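Local coordinates for CRISPR-associated protein CasA/Cse1 (Thermus thermophilus, PDB 4AN8) that serves as a subunit of the Cascade ribonucleoprotein complex, which probably uses CRISPR RNA to recognise invading DNA in bacterial adaptive immunity, at residues V63-L68 and T239-V244; R92-R97 and P217-P222. All coordinates share one frame; numbering follows the deposited sequence.

Contact 1 of 2, residues V63-L68 and T239-V244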
loop_
_atom_site.group_PDB
_atom_site.type_symbol
_atom_site.label_atom_id
_atom_site.label_comp_id
_atom_site.label_asym_id
_atom_site.label_seq_id
_atom_site.Cartn_x
_atom_site.Cartn_y
_atom_site.Cartn_z
ATOM N N VAL A 63 -7.833 -15.028 -6.559
ATOM C CA VAL A 63 -8.907 -15.951 -6.864
ATOM C C VAL A 63 -9.653 -15.571 -8.158
ATOM O O VAL A 63 -9.900 -16.428 -9.003
ATOM C CB VAL A 63 -9.905 -16.103 -5.699
ATOM C CG1 VAL A 63 -11.044 -16.982 -6.136
ATOM C CG2 VAL A 63 -9.207 -16.721 -4.469
ATOM N N LEU A 64 -10.007 -14.296 -8.306
ATOM C CA LEU A 64 -10.723 -13.832 -9.494
ATOM C C LEU A 64 -9.956 -14.069 -10.780
ATOM O O LEU A 64 -10.510 -14.583 -11.751
ATOM C CB LEU A 64 -11.062 -12.341 -9.399
ATOM C CG LEU A 64 -12.233 -12.001 -8.477
ATOM C CD1 LEU A 64 -12.283 -10.515 -8.106
ATOM C CD2 LEU A 64 -13.564 -12.496 -9.111
ATOM N N HIS A 65 -8.685 -13.680 -10.799
ATOM C CA HIS A 65 -7.868 -13.854 -11.986
ATOM C C HIS A 65 -7.795 -15.315 -12.429
ATOM O O HIS A 65 -7.818 -15.603 -13.615
ATOM C CB HIS A 65 -6.460 -13.331 -11.759
ATOM C CG HIS A 65 -6.346 -11.843 -11.843
ATOM N ND1 HIS A 65 -7.008 -11.099 -12.797
ATOM C CD2 HIS A 65 -5.638 -10.962 -11.089
ATOM C CE1 HIS A 65 -6.686 -9.822 -12.651
ATOM N NE2 HIS A 65 -5.855 -9.714 -11.630
ATOM N N ARG A 66 -7.680 -16.233 -11.484
ATOM C CA ARG A 66 -7.536 -17.621 -11.844
ATOM C C ARG A 66 -8.894 -18.199 -12.233
ATOM O O ARG A 66 -9.017 -18.858 -13.252
ATOM C CB ARG A 66 -6.904 -18.409 -10.692
ATOM C CG ARG A 66 -5.534 -17.895 -10.308
ATOM C CD ARG A 66 -4.594 -17.975 -11.508
ATOM N NE ARG A 66 -4.268 -19.363 -11.839
ATOM C CZ ARG A 66 -3.434 -19.706 -12.812
ATOM N NH1 ARG A 66 -2.854 -18.757 -13.546
ATOM N NH2 ARG A 66 -3.185 -20.993 -13.047
ATOM N N ALA A 67 -9.914 -17.926 -11.423
ATOM C CA ALA A 67 -11.245 -18.452 -11.693
ATOM C C ALA A 67 -11.801 -17.958 -13.018
ATOM O O ALA A 67 -12.464 -18.710 -13.711
ATOM C CB ALA A 67 -12.193 -18.133 -10.572
ATOM N N LEU A 68 -11.525 -16.708 -13.376
ATOM C CA LEU A 68 -12.042 -16.129 -14.619
ATOM C C LEU A 68 -11.008 -16.209 -15.742
ATOM O O LEU A 68 -11.277 -15.830 -16.875
ATOM C CB LEU A 68 -12.476 -14.672 -14.412
ATOM C CG LEU A 68 -13.491 -14.479 -13.279
ATOM C CD1 LEU A 68 -13.771 -13.016 -13.009
ATOM C CD2 LEU A 68 -14.779 -15.223 -13.603
ATOM N N THR A 239 7.960 -13.895 -9.806
ATOM C CA THR A 239 7.227 -13.493 -10.990
ATOM C C THR A 239 5.899 -14.217 -11.027
ATOM O O THR A 239 5.715 -15.207 -10.330
ATOM C CB THR A 239 8.031 -13.828 -12.275
ATOM O OG1 THR A 239 7.334 -13.307 -13.406
ATOM C CG2 THR A 239 8.226 -15.367 -12.447
ATOM N N GLY A 240 4.975 -13.753 -11.853
ATOM C CA GLY A 240 3.644 -14.334 -11.873
ATOM C C GLY A 240 2.747 -13.581 -10.909
ATOM O O GLY A 240 2.979 -13.586 -9.699
ATOM N N ARG A 241 1.719 -12.929 -11.443
ATOM C CA ARG A 241 0.888 -12.044 -10.639
ATOM C C ARG A 241 0.294 -12.733 -9.407
ATOM O O ARG A 241 0.441 -12.242 -8.293
ATOM C CB ARG A 241 -0.222 -11.403 -11.474
ATOM C CG ARG A 241 -1.013 -10.334 -10.707
ATOM C CD ARG A 241 -2.154 -9.808 -11.550
ATOM N NE ARG A 241 -1.670 -9.224 -12.796
ATOM C CZ ARG A 241 -2.451 -8.732 -13.743
ATOM N NH1 ARG A 241 -3.786 -8.726 -13.592
ATOM N NH2 ARG A 241 -1.897 -8.227 -14.835
ATOM N N THR A 242 -0.382 -13.859 -9.595
ATOM C CA THR A 242 -1.048 -14.485 -8.466
ATOM C C THR A 242 -0.080 -15.256 -7.608
ATOM O O THR A 242 -0.352 -15.489 -6.425
ATOM C CB THR A 242 -2.222 -15.375 -8.891
ATOM O OG1 THR A 242 -1.725 -16.568 -9.504
ATOM C CG2 THR A 242 -3.092 -14.623 -9.876
ATOM N N ARG A 243 1.054 -15.654 -8.183
ATOM C CA ARG A 243 2.076 -16.343 -7.387
ATOM C C ARG A 243 2.637 -15.310 -6.415
ATOM O O ARG A 243 2.833 -15.570 -5.249
ATOM C CB ARG A 243 3.193 -16.927 -8.281
ATOM C CG ARG A 243 4.393 -17.457 -7.507
ATOM C CD ARG A 243 5.509 -18.038 -8.432
ATOM N NE ARG A 243 5.017 -19.134 -9.277
ATOM C CZ ARG A 243 4.831 -19.022 -10.595
ATOM N NH1 ARG A 243 5.113 -17.888 -11.243
ATOM N NH2 ARG A 243 4.379 -20.051 -11.283
ATOM N N VAL A 244 2.888 -14.118 -6.915
ATOM C CA VAL A 244 3.326 -13.037 -6.051
ATOM C C VAL A 244 2.262 -12.562 -5.041
ATOM O O VAL A 244 2.585 -12.358 -3.893
ATOM C CB VAL A 244 3.952 -11.903 -6.860
ATOM C CG1 VAL A 244 4.320 -10.721 -5.942
ATOM C CG2 VAL A 244 5.204 -12.442 -7.550
#
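His65 turns its imidazole to the side chain of Arg241. Its NE2 stands 3.0 Å from Arg241 NH1, at the edge of the guanidinium and near its plane. The planes of the imidazole and the guanidinium are 70° apart. Arg241 CD also touches the imidazole, 3.7 Å from His65 CD2. The Arg241 chain runs out extended, with CG anti to the backbone N (chi1 -173°), and bends at chi3, which brings NH1 to the ring nitrogen. The guanidinium itself is held by the carbonyls of Val208 and Pro209, while His65 ND1 bonds to the carbonyl of Gly70 and the ring stacks with Tyr210. Nearer the backbone, His65 CB meets the methyl CG2 of Thr242 at 4.1 Å.

The contact joins the last turns of helix 50-67 to the first turn of the short helix 241-245, whose N-cap position is Gly240. Asp215 receives the backbone N-H groups of Thr242 and Arg243 in that first turn.

Arg66 comes next and crosses Thr242 at about a right angle. Its chain bends at chi2 and chi3, and CD lies 3.8 Å from Thr242 OG1. The touch is made by the aliphatic part. The guanidinium forms a salt bridge with Glu220 and hydrogen bonds with the Tyr210 hydroxyl and the Pro212 carbonyl.

Contact 2 of 2, residues R92-R97 and P217-P222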
loop_
_atom_site.group_PDB
_atom_site.type_symbol
_atom_site.label_atom_id
_atom_site.label_comp_id
_atom_site.label_asym_id
_atom_site.label_seq_id
_atom_site.Cartn_x
_atom_site.Cartn_y
_atom_site.Cartn_z
ATOM N N ARG A 92 -17.801 -20.238 -8.770
ATOM C CA ARG A 92 -18.220 -21.431 -8.046
ATOM C C ARG A 92 -17.410 -22.664 -8.436
ATOM O O ARG A 92 -16.961 -23.408 -7.576
ATOM C CB ARG A 92 -19.698 -21.707 -8.269
ATOM C CG ARG A 92 -20.617 -20.725 -7.607
ATOM C CD ARG A 92 -22.051 -21.219 -7.696
ATOM N NE ARG A 92 -23.011 -20.124 -7.642
ATOM C CZ ARG A 92 -23.495 -19.620 -6.513
ATOM N NH1 ARG A 92 -23.099 -20.116 -5.350
ATOM N NH2 ARG A 92 -24.376 -18.623 -6.546
ATOM N N ASP A 93 -17.224 -22.889 -9.729
ATOM C CA ASP A 93 -16.430 -24.027 -10.164
ATOM C C ASP A 93 -15.000 -24.001 -9.611
ATOM O O ASP A 93 -14.528 -24.983 -9.054
ATOM C CB ASP A 93 -16.420 -24.141 -11.692
ATOM C CG ASP A 93 -17.785 -24.521 -12.260
ATOM O OD1 ASP A 93 -18.638 -25.047 -11.496
ATOM O OD2 ASP A 93 -18.004 -24.288 -13.475
ATOM N N TYR A 94 -14.314 -22.878 -9.774
ATOM C CA TYR A 94 -12.967 -22.729 -9.243
ATOM C C TYR A 94 -12.917 -22.972 -7.736
ATOM O O TYR A 94 -12.094 -23.743 -7.259
ATOM C CB TYR A 94 -12.408 -21.352 -9.598
ATOM C CG TYR A 94 -10.947 -21.197 -9.263
ATOM C CD1 TYR A 94 -10.550 -20.746 -8.004
ATOM C CD2 TYR A 94 -9.965 -21.507 -10.198
ATOM C CE1 TYR A 94 -9.230 -20.609 -7.682
ATOM C CE2 TYR A 94 -8.628 -21.359 -9.886
ATOM C CZ TYR A 94 -8.267 -20.905 -8.618
ATOM O OH TYR A 94 -6.939 -20.763 -8.286
ATOM N N LEU A 95 -13.826 -22.358 -6.985
ATOM C CA LEU A 95 -13.850 -22.542 -5.531
ATOM C C LEU A 95 -14.147 -23.995 -5.086
ATOM O O LEU A 95 -13.616 -24.488 -4.080
ATOM C CB LEU A 95 -14.856 -21.572 -4.900
ATOM C CG LEU A 95 -14.437 -20.093 -4.933
ATOM C CD1 LEU A 95 -15.438 -19.223 -4.206
ATOM C CD2 LEU A 95 -13.026 -19.904 -4.342
ATOM N N ASN A 96 -15.007 -24.679 -5.834
ATOM C CA ASN A 96 -15.306 -26.078 -5.553
ATOM C C ASN A 96 -14.107 -26.953 -5.845
ATOM O O ASN A 96 -13.788 -27.850 -5.075
ATOM C CB ASN A 96 -16.527 -26.544 -6.342
ATOM C CG ASN A 96 -17.803 -25.878 -5.870
ATOM O OD1 ASN A 96 -17.953 -25.570 -4.686
ATOM N ND2 ASN A 96 -18.725 -25.643 -6.792
ATOM N N ARG A 97 -13.421 -26.677 -6.946
ATOM C CA ARG A 97 -12.200 -27.416 -7.279
ATOM C C ARG A 97 -11.058 -27.255 -6.252
ATOM O O ARG A 97 -10.327 -28.203 -5.993
ATOM C CB ARG A 97 -11.702 -27.035 -8.676
ATOM C CG ARG A 97 -10.376 -27.709 -9.051
ATOM C CD ARG A 97 -9.868 -27.253 -10.416
ATOM N NE ARG A 97 -10.695 -27.802 -11.484
ATOM C CZ ARG A 97 -10.747 -27.313 -12.716
ATOM N NH1 ARG A 97 -10.013 -26.251 -13.026
ATOM N NH2 ARG A 97 -11.529 -27.888 -13.632
ATOM N N PRO A 217 -1.325 -19.463 -8.180
ATOM C CA PRO A 217 -1.323 -19.102 -6.763
ATOM C C PRO A 217 -0.865 -20.305 -5.934
ATOM O O PRO A 217 -0.825 -21.440 -6.449
ATOM C CB PRO A 217 -2.797 -18.778 -6.476
ATOM C CG PRO A 217 -3.572 -19.604 -7.514
ATOM C CD PRO A 217 -2.682 -19.627 -8.742
ATOM N N ILE A 218 -0.529 -20.050 -4.670
ATOM C CA ILE A 218 0.039 -21.061 -3.808
ATOM C C ILE A 218 -0.831 -22.318 -3.723
ATOM O O ILE A 218 -0.299 -23.421 -3.572
ATOM C CB ILE A 218 0.296 -20.506 -2.383
ATOM C CG1 ILE A 218 1.190 -21.469 -1.568
ATOM C CG2 ILE A 218 -1.046 -20.211 -1.648
ATOM C CD1 ILE A 218 2.609 -21.622 -2.123
ATOM N N TRP A 219 -2.154 -22.177 -3.834
ATOM C CA TRP A 219 -3.033 -23.338 -3.684
ATOM C C TRP A 219 -3.160 -24.214 -4.944
ATOM O O TRP A 219 -3.764 -25.283 -4.883
ATOM C CB TRP A 219 -4.422 -22.920 -3.185
ATOM C CG TRP A 219 -5.079 -21.918 -4.079
ATOM C CD1 TRP A 219 -5.757 -22.179 -5.234
ATOM C CD2 TRP A 219 -5.108 -20.499 -3.913
ATOM N NE1 TRP A 219 -6.189 -21.007 -5.811
ATOM C CE2 TRP A 219 -5.823 -19.961 -5.005
ATOM C CE3 TRP A 219 -4.594 -19.625 -2.959
ATOM C CZ2 TRP A 219 -6.049 -18.599 -5.154
ATOM C CZ3 TRP A 219 -4.828 -18.243 -3.117
ATOM C CH2 TRP A 219 -5.540 -17.759 -4.199
ATOM N N GLU A 220 -2.583 -23.771 -6.061
ATOM C CA GLU A 220 -2.604 -24.523 -7.313
ATOM C C GLU A 220 -1.350 -25.393 -7.510
ATOM O O GLU A 220 -1.235 -26.107 -8.504
ATOM C CB GLU A 220 -2.774 -23.589 -8.530
ATOM C CG GLU A 220 -4.213 -23.108 -8.800
ATOM C CD GLU A 220 -4.335 -22.402 -10.136
ATOM O OE1 GLU A 220 -3.589 -22.776 -11.064
ATOM O OE2 GLU A 220 -5.165 -21.471 -10.278
ATOM N N VAL A 221 -0.415 -25.306 -6.571
ATOM C CA VAL A 221 0.793 -26.109 -6.595
ATOM C C VAL A 221 0.803 -26.980 -5.326
ATOM O O VAL A 221 0.006 -26.763 -4.412
ATOM C CB VAL A 221 2.076 -25.234 -6.729
ATOM C CG1 VAL A 221 2.014 -24.376 -7.979
ATOM C CG2 VAL A 221 2.284 -24.351 -5.517
ATOM N N PRO A 222 1.668 -28.002 -5.290
ATOM C CA PRO A 222 1.605 -28.939 -4.165
ATOM C C PRO A 222 1.977 -28.256 -2.851
ATOM O O PRO A 222 2.771 -27.305 -2.858
ATOM C CB PRO A 222 2.656 -29.999 -4.528
ATOM C CG PRO A 222 2.852 -29.876 -5.987
ATOM C CD PRO A 222 2.644 -28.421 -6.314
#
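Tyr94 has its ring carbon CG anti to the backbone N (chi1 -171°), which sends the phenol out from helix 88-98 to residues 217-222. Trp219 takes the less common rotamer with CG between its own N and carbonyl carbon (chi1 57°). This turns the pyrrole edge of the indole to the phenol oxygen.

Tyr94 OH is gripped by two hydrogen bonds. Trp219 NE1 donates to it over 2.6 Å, with an N-H...O angle of 159°, and the oxygen lies close to the indole plane. The hydroxyl in turn donates to Glu220 OE2 over 2.8 Å. It uses the anti lone pair of that oxygen, the one directed away from OE1. Glu220 OE2 lies at the edge of the phenol ring, in its plane. The hydroxyl of this buried tyrosine is thus both donor and acceptor.

The two aromatic rings meet rim to rim. The Tyr94 ring and the five-membered ring of Trp219 have centroids 5.8 Å apart and steeply inclined planes, with neither over the other's face. Pro217 CG comes within 3.6 Å of Tyr94 OH, a van der Waals contact. Pro217 CB covers one indole face near its rim.

Glu220 OE1 forms a salt bridge with Arg66, which would favour the ionised carboxylate. The contact joins helix 88-98 to the loop between helices 199-206 and 226-229. Helix 50-67 lies against both partners, through Ala67 on Tyr94 and Leu59 on Trp219, while Phe98 meets both aromatic rings.

Overall arrangement
The two contacts are neighbours, with centres about 11 Å apart, and contact 2 is nested along the chain inside the loop closed by contact 1. They share no helix, yet they touch directly. The salt bridge between Arg66 and Glu220 links them, and Thr242 OG1 packs 3.2 Å from Pro217 N. Contact 2 is the more buried of the two, although its centre lies farther from the centre of the chain, about 26 Å against 18 Å. Contact 1 is partly buried and joins two helices by packing; the polar ends of its arginines find their partners mainly outside the two segments. Contact 2 joins a helix to a loop through directed hydrogen bonds on one hydroxyl.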